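Local coordinates for protein amine oxidase (Emericella nidulans, PDB 3PGB) that probably oxidises primary amines as a copper- and topaquinone-dependent amine oxidase, built as a dimer whose subunits each carry copper and calcium ions, at residues 178-188 with 227-236; 421-430 with 441-450. All blocks are in the same frame, centred on the assembly; numbering follows the deposited sequence.

Interaction 1: 178-188 with 227-236; sequences RNVEPDGETVY and LWQDDGRIIR
Val180 meets two residues of 227-236 at once. The tight part of the contact is its CG2, which presses against the end of Ile234 at 3.2 Å from Ile234 CD1, while Val180 CG1 lies 4.0 Å from Leu227 CD1. Its first torsion (chi1 88°) sets CG1 between the backbone N and the carbonyl carbon and spreads the branches over both neighbours. Leu227 CD1 also packs against Glu181 CG at 3.6 Å. Next to this apolar part the extended Arg178 chain and Gln229 lie side by side, running opposite ways. Arg178 NH2 donates to Gln229 OE1 over 3.0 Å; the oxygen lies in the guanidinium plane, but the nitrogen stands above the amide carbonyl plane, with the two groups turned 68° apart. The other branch of the Gln229 amide, NE2, donates back to Leu227 O at 2.9 Å; in the neighbouring loop Ile667 N and Ser664 O bond OE1 and NE2, and Gln665 O takes the NE of Arg178.

Toward Arg236 the contact is looser, its polar atoms meeting at longer range and partly through water. Glu181 OE2 reaches Arg236 NH2 in a salt bridge of 3.5 Å, carboxylate and guanidinium planes 85° apart. Val187 CG1 lies over one guanidinium face, 3.8 Å from Arg236 NE. One water links Tyr188 OH, to which it donates, with Arg236 NH1, from which it accepts; Tyr188 OH is also hydrogen-bonded to Ile221 O, and the stronger partner of NH1 is Asp238.

This is loop packing, not strand pairing: the link between strand 176-178 and helix 186-198 meets the type I' turn Asp230 to Arg233 leading into strand 235-242. Trp228 makes a cation-pi contact with Arg571 of the second subunit. Leu192 of the helix touches Arg236, and strand 255-263 flanks strand 235-242.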
loop_
_atom_site.group_PDB
_atom_site.type_symbol
_atom_site.label_atom_id
_atom_site.label_comp_id
_atom_site.label_asym_id
_atom_site.label_seq_id
_atom_site.Cartn_x
_atom_site.Cartn_y
_atom_site.Cartn_z
ATOM N N ARG A 178 36.624 4.631 18.178
ATOM C CA ARG A 178 37.265 3.387 18.576
ATOM C C ARG A 178 36.773 2.223 17.728
ATOM O O ARG A 178 35.680 2.274 17.156
ATOM C CB ARG A 178 37.013 3.090 20.055
ATOM C CG ARG A 178 35.572 2.784 20.402
ATOM C CD ARG A 178 35.451 2.439 21.857
ATOM N NE ARG A 178 34.072 2.187 22.252
ATOM C CZ ARG A 178 33.692 1.875 23.489
ATOM N NH1 ARG A 178 34.588 1.771 24.469
ATOM N NH2 ARG A 178 32.412 1.665 23.752
ATOM N N ASN A 179 37.595 1.182 17.647
ATOM C CA ASN A 179 37.209 -0.068 17.017
ATOM C C ASN A 179 36.939 -1.066 18.136
ATOM O O ASN A 179 37.867 -1.542 18.798
ATOM C CB ASN A 179 38.322 -0.556 16.081
ATOM C CG ASN A 179 37.968 -1.848 15.353
ATOM O OD1 ASN A 179 37.016 -2.544 15.708
ATOM N ND2 ASN A 179 38.744 -2.171 14.332
ATOM N N VAL A 180 35.663 -1.366 18.354
ATOM C CA VAL A 180 35.237 -2.158 19.510
ATOM C C VAL A 180 35.356 -3.673 19.277
ATOM O O VAL A 180 35.193 -4.456 20.215
ATOM C CB VAL A 180 33.781 -1.775 19.938
ATOM C CG1 VAL A 180 32.737 -2.609 19.187
ATOM C CG2 VAL A 180 33.612 -1.934 21.430
ATOM N N GLU A 181 35.641 -4.077 18.036
ATOM C CA GLU A 181 35.868 -5.486 17.701
ATOM C C GLU A 181 37.168 -5.686 16.916
ATOM O O GLU A 181 37.139 -6.120 15.766
ATOM C CB GLU A 181 34.682 -6.044 16.907
ATOM C CG GLU A 181 33.356 -5.963 17.662
ATOM C CD GLU A 181 32.308 -6.936 17.139
ATOM O OE1 GLU A 181 31.235 -6.466 16.703
ATOM O OE2 GLU A 181 32.559 -8.164 17.172
ATOM N N PRO A 182 38.316 -5.382 17.545
ATOM C CA PRO A 182 39.603 -5.480 16.862
ATOM C C PRO A 182 40.209 -6.877 16.847
ATOM O O PRO A 182 41.172 -7.109 16.114
ATOM C CB PRO A 182 40.493 -4.558 17.689
ATOM C CG PRO A 182 39.963 -4.686 19.064
ATOM C CD PRO A 182 38.482 -4.944 18.942
ATOM N N ASP A 183 39.663 -7.793 17.644
ATOM C CA ASP A 183 40.262 -9.119 17.819
ATOM C C ASP A 183 39.327 -10.238 17.363
ATOM O O ASP A 183 39.148 -11.229 18.062
ATOM C CB ASP A 183 40.643 -9.318 19.288
ATOM C CG ASP A 183 41.622 -8.276 19.778
ATOM O OD1 ASP A 183 42.778 -8.272 19.307
ATOM O OD2 ASP A 183 41.234 -7.458 20.638
ATOM N N GLY A 184 38.755 -10.081 16.177
ATOM C CA GLY A 184 37.778 -11.032 15.645
ATOM C C GLY A 184 38.206 -12.488 15.697
ATOM O O GLY A 184 37.401 -13.355 16.021
ATOM N N GLU A 185 39.467 -12.762 15.376
ATOM C CA GLU A 185 39.999 -14.128 15.436
ATOM C C GLU A 185 40.350 -14.526 16.872
ATOM O O GLU A 185 39.884 -15.556 17.350
ATOM C CB GLU A 185 41.225 -14.286 14.525
ATOM N N THR A 186 41.151 -13.715 17.561
ATOM C CA THR A 186 41.590 -14.045 18.928
ATOM C C THR A 186 40.423 -14.305 19.888
ATOM O O THR A 186 40.505 -15.189 20.739
ATOM C CB THR A 186 42.500 -12.952 19.546
ATOM O OG1 THR A 186 43.556 -12.624 18.635
ATOM C CG2 THR A 186 43.107 -13.437 20.856
ATOM N N VAL A 187 39.337 -13.552 19.736
ATOM C CA VAL A 187 38.130 -13.747 20.552
ATOM C C VAL A 187 37.579 -15.170 20.447
ATOM O O VAL A 187 36.867 -15.624 21.339
ATOM C CB VAL A 187 37.019 -12.732 20.177
ATOM C CG1 VAL A 187 35.744 -12.996 20.959
ATOM C CG2 VAL A 187 37.499 -11.312 20.440
ATOM N N TYR A 188 37.909 -15.873 19.368
ATOM C CA TYR A 188 37.498 -17.265 19.215
ATOM C C TYR A 188 38.556 -18.249 19.709
ATOM O O TYR A 188 38.289 -19.042 20.611
ATOM C CB TYR A 188 37.101 -17.566 17.764
ATOM C CG TYR A 188 35.710 -17.071 17.430
ATOM C CD1 TYR A 188 34.601 -17.875 17.637
ATOM C CD2 TYR A 188 35.506 -15.791 16.932
ATOM C CE1 TYR A 188 33.325 -17.422 17.348
ATOM C CE2 TYR A 188 34.236 -15.328 16.634
ATOM C CZ TYR A 188 33.148 -16.147 16.845
ATOM O OH TYR A 188 31.885 -15.697 16.555
ATOM N N LEU A 227 27.955 -4.520 20.771
ATOM C CA LEU A 227 28.439 -5.069 22.028
ATOM C C LEU A 227 28.038 -4.126 23.161
ATOM O O LEU A 227 27.849 -2.925 22.943
ATOM C CB LEU A 227 29.960 -5.241 21.996
ATOM C CG LEU A 227 30.546 -6.149 20.913
ATOM C CD1 LEU A 227 32.067 -6.164 21.004
ATOM C CD2 LEU A 227 29.986 -7.547 21.032
ATOM N N TRP A 228 27.886 -4.678 24.363
ATOM C CA TRP A 228 27.500 -3.879 25.529
ATOM C C TRP A 228 28.637 -2.947 25.904
ATOM O O TRP A 228 29.790 -3.373 25.986
ATOM C CB TRP A 228 27.148 -4.774 26.718
ATOM C CG TRP A 228 25.750 -5.333 26.681
ATOM C CD1 TRP A 228 24.903 -5.368 25.616
ATOM C CD2 TRP A 228 25.066 -5.983 27.757
ATOM N NE1 TRP A 228 23.728 -5.976 25.965
ATOM C CE2 TRP A 228 23.801 -6.368 27.274
ATOM C CE3 TRP A 228 25.400 -6.275 29.084
ATOM C CZ2 TRP A 228 22.864 -7.020 28.069
ATOM C CZ3 TRP A 228 24.471 -6.924 29.871
ATOM C CH2 TRP A 228 23.215 -7.288 29.360
ATOM N N GLN A 229 28.296 -1.681 26.135
ATOM C CA GLN A 229 29.281 -0.622 26.343
ATOM C C GLN A 229 28.921 0.219 27.571
ATOM O O GLN A 229 28.769 1.435 27.493
ATOM C CB GLN A 229 29.382 0.253 25.083
ATOM C CG GLN A 229 29.919 -0.486 23.861
ATOM C CD GLN A 229 29.546 0.183 22.548
ATOM O OE1 GLN A 229 29.745 1.383 22.370
ATOM N NE2 GLN A 229 29.010 -0.600 21.615
ATOM N N ASP A 230 28.787 -0.455 28.707
ATOM C CA ASP A 230 28.546 0.212 29.985
ATOM C C ASP A 230 29.870 0.572 30.656
ATOM O O ASP A 230 30.669 -0.309 30.961
ATOM C CB ASP A 230 27.726 -0.693 30.910
ATOM C CG ASP A 230 26.308 -0.918 30.406
ATOM O OD1 ASP A 230 25.568 0.082 30.241
ATOM O OD2 ASP A 230 25.928 -2.094 30.182
ATOM N N ASP A 231 30.108 1.870 30.840
ATOM C CA ASP A 231 31.135 2.375 31.764
ATOM C C ASP A 231 32.572 1.922 31.468
ATOM O O ASP A 231 33.263 1.401 32.350
ATOM C CB ASP A 231 30.762 1.990 33.204
ATOM N N GLY A 232 33.016 2.116 30.230
ATOM C CA GLY A 232 34.383 1.752 29.834
ATOM C C GLY A 232 34.582 0.294 29.439
ATOM O O GLY A 232 35.474 -0.022 28.644
ATOM N N ARG A 233 33.758 -0.595 29.989
ATOM C CA ARG A 233 33.860 -2.026 29.712
ATOM C C ARG A 233 33.213 -2.378 28.374
ATOM O O ARG A 233 32.304 -1.683 27.908
ATOM C CB ARG A 233 33.212 -2.836 30.848
ATOM N N ILE A 234 33.702 -3.448 27.754
ATOM C CA ILE A 234 33.108 -3.982 26.532
ATOM C C ILE A 234 32.693 -5.421 26.795
ATOM O O ILE A 234 33.545 -6.278 27.038
ATOM C CB ILE A 234 34.090 -3.914 25.352
ATOM C CG1 ILE A 234 34.227 -2.463 24.869
ATOM C CG2 ILE A 234 33.616 -4.802 24.207
ATOM C CD1 ILE A 234 35.488 -2.204 24.059
ATOM N N ILE A 235 31.385 -5.681 26.747
ATOM C CA ILE A 235 30.831 -6.969 27.172
ATOM C C ILE A 235 30.090 -7.682 26.041
ATOM O O ILE A 235 29.385 -7.058 25.251
ATOM C CB ILE A 235 29.896 -6.797 28.410
ATOM C CG1 ILE A 235 30.730 -6.535 29.673
ATOM C CG2 ILE A 235 29.023 -8.022 28.616
ATOM C CD1 ILE A 235 29.904 -6.335 30.939
ATOM N N ARG A 236 30.264 -9.001 25.998
ATOM C CA ARG A 236 29.677 -9.875 24.995
ATOM C C ARG A 236 28.628 -10.771 25.637
ATOM O O ARG A 236 28.783 -11.183 26.781
ATOM C CB ARG A 236 30.745 -10.809 24.422
ATOM C CG ARG A 236 31.485 -10.336 23.183
ATOM C CD ARG A 236 31.761 -11.527 22.283
ATOM N NE ARG A 236 32.379 -11.138 21.025
ATOM C CZ ARG A 236 32.209 -11.768 19.862
ATOM N NH1 ARG A 236 31.422 -12.839 19.759
ATOM N NH2 ARG A 236 32.828 -11.307 18.780
HETATM O O HOH W 1 31.244 -13.327 16.720
#

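Interaction 2: 421-430 with 441-450; sequences CPSYASYLNT and HVDSLCLFEF. With NAG (2-acetamido-2-deoxy-beta-D-glucopyranose), chain H.
The Phe448 ring carries Pro422 CD over the centre of one face, a CH-pi contact 3.5 Å from the centroid, while Cys421 CB and Ala425 CB approach it obliquely. Pro422 CG also touches the edge of the Phe450 ring. At the edge of the Tyr424 ring lies Glu449 O, which accepts a 2.6 Å hydrogen bond from Tyr424 OH. They lie at the end of an antiparallel beta hairpin away from its turn, strands 426-434 and 437-451, in the enzyme domain. Ser426 with Leu447 and Leu428 with Leu445 are hydrogen-bonded pairs; between them the non-hydrogen-bonded pair Tyr427 and Cys446 brings Tyr427 CE2 to 3.6 Å from Cys446 CB. The Cys421–Cys446 disulfide (chi3 -90°) ties the loop before the first strand to the second. On the face opposite Tyr427 and Cys446, Leu428 and Leu445 pack against Ile356 of strand 352-359.

Beyond Leu428 a classic beta bulge sets Ser444 and Leu445 opposite one residue. Asn429, N-glycosylated through ND2, keeps OD1 for Asp443 N at 3.0 Å, so the sugar-bearing amide is fixed across the bulge. In Thr430, chi1 55° turns OG1 back toward Ser444, letting it donate to Ser444 OG over 2.7 Å; Ser444 OG in turn donates to His441 O, which Thr430 N reaches from the other face of the carbonyl plane.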
loop_
_atom_site.group_PDB
_atom_site.type_symbol
_atom_site.label_atom_id
_atom_site.label_comp_id
_atom_site.label_asym_id
_atom_site.label_seq_id
_atom_site.Cartn_x
_atom_site.Cartn_y
_atom_site.Cartn_z
ATOM N N CYS A 421 13.506 -8.561 -11.374
ATOM C CA CYS A 421 12.891 -7.535 -12.219
ATOM C C CYS A 421 12.361 -8.215 -13.487
ATOM O O CYS A 421 12.707 -9.358 -13.759
ATOM C CB CYS A 421 13.902 -6.442 -12.604
ATOM S SG CYS A 421 15.109 -5.977 -11.319
ATOM N N PRO A 422 11.521 -7.516 -14.267
ATOM C CA PRO A 422 11.124 -8.052 -15.567
ATOM C C PRO A 422 12.310 -8.344 -16.491
ATOM O O PRO A 422 13.370 -7.721 -16.375
ATOM C CB PRO A 422 10.251 -6.941 -16.150
ATOM C CG PRO A 422 9.676 -6.260 -14.958
ATOM C CD PRO A 422 10.760 -6.302 -13.920
ATOM N N SER A 423 12.111 -9.296 -17.395
ATOM C CA SER A 423 13.154 -9.772 -18.306
ATOM C C SER A 423 13.701 -8.703 -19.263
ATOM O O SER A 423 14.868 -8.749 -19.643
ATOM C CB SER A 423 12.605 -10.956 -19.115
ATOM O OG SER A 423 11.295 -10.671 -19.600
ATOM N N TYR A 424 12.852 -7.754 -19.647
ATOM C CA TYR A 424 13.221 -6.688 -20.590
ATOM C C TYR A 424 13.874 -5.467 -19.923
ATOM O O TYR A 424 14.239 -4.508 -20.610
ATOM C CB TYR A 424 11.993 -6.227 -21.381
ATOM C CG TYR A 424 10.882 -5.695 -20.505
ATOM C CD1 TYR A 424 10.842 -4.358 -20.133
ATOM C CD2 TYR A 424 9.881 -6.539 -20.031
ATOM C CE1 TYR A 424 9.828 -3.874 -19.322
ATOM C CE2 TYR A 424 8.863 -6.065 -19.214
ATOM C CZ TYR A 424 8.845 -4.736 -18.866
ATOM O OH TYR A 424 7.844 -4.256 -18.064
ATOM N N ALA A 425 14.001 -5.489 -18.597
ATOM C CA ALA A 425 14.647 -4.406 -17.863
ATOM C C ALA A 425 16.085 -4.200 -18.340
ATOM O O ALA A 425 16.763 -5.157 -18.707
ATOM C CB ALA A 425 14.637 -4.706 -16.372
ATOM N N SER A 426 16.542 -2.950 -18.354
ATOM C CA SER A 426 17.962 -2.683 -18.549
ATOM C C SER A 426 18.632 -2.774 -17.181
ATOM O O SER A 426 18.027 -2.455 -16.163
ATOM C CB SER A 426 18.212 -1.334 -19.235
ATOM O OG SER A 426 17.894 -0.243 -18.401
ATOM N N TYR A 427 19.869 -3.252 -17.173
ATOM C CA TYR A 427 20.574 -3.579 -15.944
ATOM C C TYR A 427 21.899 -2.847 -15.912
ATOM O O TYR A 427 22.714 -3.011 -16.820
ATOM C CB TYR A 427 20.835 -5.084 -15.866
ATOM C CG TYR A 427 19.600 -5.921 -15.628
ATOM C CD1 TYR A 427 18.827 -6.373 -16.687
ATOM C CD2 TYR A 427 19.208 -6.266 -14.335
ATOM C CE1 TYR A 427 17.686 -7.145 -16.469
ATOM C CE2 TYR A 427 18.068 -7.039 -14.105
ATOM C CZ TYR A 427 17.308 -7.475 -15.174
ATOM O OH TYR A 427 16.171 -8.246 -14.958
ATOM N N LEU A 428 22.113 -2.043 -14.872
ATOM C CA LEU A 428 23.390 -1.366 -14.671
ATOM C C LEU A 428 24.251 -2.142 -13.681
ATOM O O LEU A 428 23.761 -3.012 -12.959
ATOM C CB LEU A 428 23.172 0.057 -14.160
ATOM C CG LEU A 428 22.417 0.996 -15.093
ATOM C CD1 LEU A 428 22.060 2.293 -14.371
ATOM C CD2 LEU A 428 23.242 1.278 -16.350
ATOM N N ASN A 429 25.540 -1.821 -13.670
ATOM C CA ASN A 429 26.471 -2.362 -12.685
ATOM C C ASN A 429 26.556 -1.460 -11.458
ATOM O O ASN A 429 26.164 -0.289 -11.492
ATOM C CB ASN A 429 27.875 -2.476 -13.285
ATOM C CG ASN A 429 28.017 -3.627 -14.257
ATOM O OD1 ASN A 429 27.118 -4.455 -14.405
ATOM N ND2 ASN A 429 29.175 -3.680 -14.929
ATOM N N THR A 430 27.056 -2.034 -10.370
ATOM C CA THR A 430 27.526 -1.271 -9.225
ATOM C C THR A 430 28.804 -1.938 -8.742
ATOM O O THR A 430 28.986 -3.141 -8.926
ATOM C CB THR A 430 26.499 -1.225 -8.068
ATOM O OG1 THR A 430 26.119 -2.556 -7.683
ATOM C CG2 THR A 430 25.263 -0.422 -8.461
ATOM N N HIS A 441 29.548 -5.818 -8.974
ATOM C CA HIS A 441 28.340 -6.629 -9.020
ATOM C C HIS A 441 27.666 -6.376 -10.358
ATOM O O HIS A 441 27.063 -5.318 -10.569
ATOM C CB HIS A 441 27.380 -6.255 -7.888
ATOM C CG HIS A 441 27.881 -6.614 -6.525
ATOM N ND1 HIS A 441 28.405 -7.856 -6.228
ATOM C CD2 HIS A 441 27.927 -5.899 -5.376
ATOM C CE1 HIS A 441 28.758 -7.889 -4.955
ATOM N NE2 HIS A 441 28.474 -6.715 -4.414
ATOM N N VAL A 442 27.776 -7.345 -11.261
ATOM C CA VAL A 442 27.247 -7.193 -12.606
ATOM C C VAL A 442 25.732 -7.213 -12.554
ATOM O O VAL A 442 25.158 -8.064 -11.893
ATOM C CB VAL A 442 27.739 -8.318 -13.539
ATOM C CG1 VAL A 442 27.049 -8.230 -14.904
ATOM C CG2 VAL A 442 29.246 -8.250 -13.692
ATOM N N ASP A 443 25.093 -6.269 -13.239
ATOM C CA ASP A 443 23.641 -6.246 -13.349
ATOM C C ASP A 443 22.991 -6.372 -11.975
ATOM O O ASP A 443 22.224 -7.305 -11.705
ATOM C CB ASP A 443 23.163 -7.357 -14.284
ATOM C CG ASP A 443 23.734 -7.230 -15.689
ATOM O OD1 ASP A 443 23.788 -8.259 -16.396
ATOM O OD2 ASP A 443 24.121 -6.114 -16.094
ATOM N N SER A 444 23.327 -5.421 -11.109
ATOM C CA SER A 444 22.782 -5.354 -9.757
ATOM C C SER A 444 21.735 -4.243 -9.602
ATOM O O SER A 444 20.928 -4.298 -8.688
ATOM C CB SER A 444 23.908 -5.176 -8.743
ATOM O OG SER A 444 24.921 -4.329 -9.250
ATOM N N LEU A 445 21.759 -3.235 -10.470
ATOM C CA LEU A 445 20.642 -2.292 -10.577
ATOM C C LEU A 445 19.780 -2.717 -11.756
ATOM O O LEU A 445 20.292 -3.268 -12.732
ATOM C CB LEU A 445 21.123 -0.862 -10.816
ATOM C CG LEU A 445 21.856 -0.139 -9.688
ATOM C CD1 LEU A 445 22.348 1.225 -10.166
ATOM C CD2 LEU A 445 20.971 0.009 -8.451
ATOM N N CYS A 446 18.479 -2.467 -11.674
ATOM C CA CYS A 446 17.624 -2.639 -12.837
ATOM C C CYS A 446 16.714 -1.433 -13.039
ATOM O O CYS A 446 16.384 -0.706 -12.093
ATOM C CB CYS A 446 16.833 -3.950 -12.760
ATOM S SG CYS A 446 15.467 -3.988 -11.608
ATOM N N LEU A 447 16.351 -1.215 -14.297
ATOM C CA LEU A 447 15.515 -0.102 -14.701
ATOM C C LEU A 447 14.448 -0.682 -15.601
ATOM O O LEU A 447 14.764 -1.465 -16.494
ATOM C CB LEU A 447 16.335 0.929 -15.483
ATOM C CG LEU A 447 17.425 1.708 -14.742
ATOM C CD1 LEU A 447 18.255 2.523 -15.716
ATOM C CD2 LEU A 447 16.803 2.611 -13.677
ATOM N N PHE A 448 13.192 -0.310 -15.384
ATOM C CA PHE A 448 12.134 -0.795 -16.250
ATOM C C PHE A 448 10.833 -0.026 -16.131
ATOM O O PHE A 448 10.475 0.472 -15.061
ATOM C CB PHE A 448 11.856 -2.281 -15.978
ATOM C CG PHE A 448 11.436 -2.574 -14.567
ATOM C CD1 PHE A 448 12.382 -2.769 -13.574
ATOM C CD2 PHE A 448 10.090 -2.657 -14.233
ATOM C CE1 PHE A 448 11.998 -3.044 -12.271
ATOM C CE2 PHE A 448 9.701 -2.930 -12.931
ATOM C CZ PHE A 448 10.656 -3.124 -11.950
ATOM N N GLU A 449 10.128 0.048 -17.255
ATOM C CA GLU A 449 8.728 0.438 -17.257
ATOM C C GLU A 449 7.859 -0.754 -16.853
ATOM O O GLU A 449 8.235 -1.912 -17.049
ATOM C CB GLU A 449 8.304 0.931 -18.636
ATOM C CG GLU A 449 8.740 2.335 -18.956
ATOM C CD GLU A 449 7.947 2.904 -20.110
ATOM O OE1 GLU A 449 7.807 2.191 -21.123
ATOM O OE2 GLU A 449 7.449 4.045 -20.004
ATOM N N PHE A 450 6.693 -0.465 -16.294
ATOM C CA PHE A 450 5.766 -1.513 -15.895
ATOM C C PHE A 450 4.350 -0.993 -16.022
ATOM O O PHE A 450 4.023 0.056 -15.479
ATOM C CB PHE A 450 6.053 -1.959 -14.456
ATOM C CG PHE A 450 5.387 -3.247 -14.076
ATOM C CD1 PHE A 450 6.041 -4.460 -14.253
ATOM C CD2 PHE A 450 4.105 -3.250 -13.542
ATOM C CE1 PHE A 450 5.426 -5.653 -13.906
ATOM C CE2 PHE A 450 3.482 -4.443 -13.191
ATOM C CZ PHE A 450 4.142 -5.643 -13.369
HETATM C C1 NAG H . 29.575 -4.682 -15.892
HETATM C C2 NAG H . 29.581 -4.166 -17.326
HETATM C C3 NAG H . 30.175 -5.188 -18.303
HETATM C C4 NAG H . 31.494 -5.763 -17.793
HETATM C C5 NAG H . 31.327 -6.217 -16.351
HETATM C C6 NAG H . 32.632 -6.742 -15.760
HETATM C C7 NAG H . 27.981 -2.768 -18.527
HETATM C C8 NAG H . 26.537 -2.491 -18.846
HETATM N N2 NAG H . 28.231 -3.795 -17.714
HETATM O O3 NAG H . 30.417 -4.559 -19.539
HETATM O O4 NAG H . 31.915 -6.840 -18.606
HETATM O O5 NAG H . 30.887 -5.111 -15.588
HETATM O O6 NAG H . 33.549 -5.677 -15.645
HETATM O O7 NAG H . 28.872 -2.066 -19.005
#

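Along the sequence interactions 1 and 2 follow one another without overlap, and the centre of the chain lies between them. Their centres are 40 Å apart and their nearest atoms about 21 Å, so neither touches the other. They share no sheet: 178-188 with 227-236 joins a short strand of one five-stranded antiparallel sheet to the start of a strand in another, through loops and the helix 186-198, whereas 421-430 with 441-450 is a local hairpin of the enzyme domain, paired onward to strand 464-479. Both come within reach of the second subunit, so two separate regions of the chain, one N-terminal and one in the enzyme domain, contribute to the dimer.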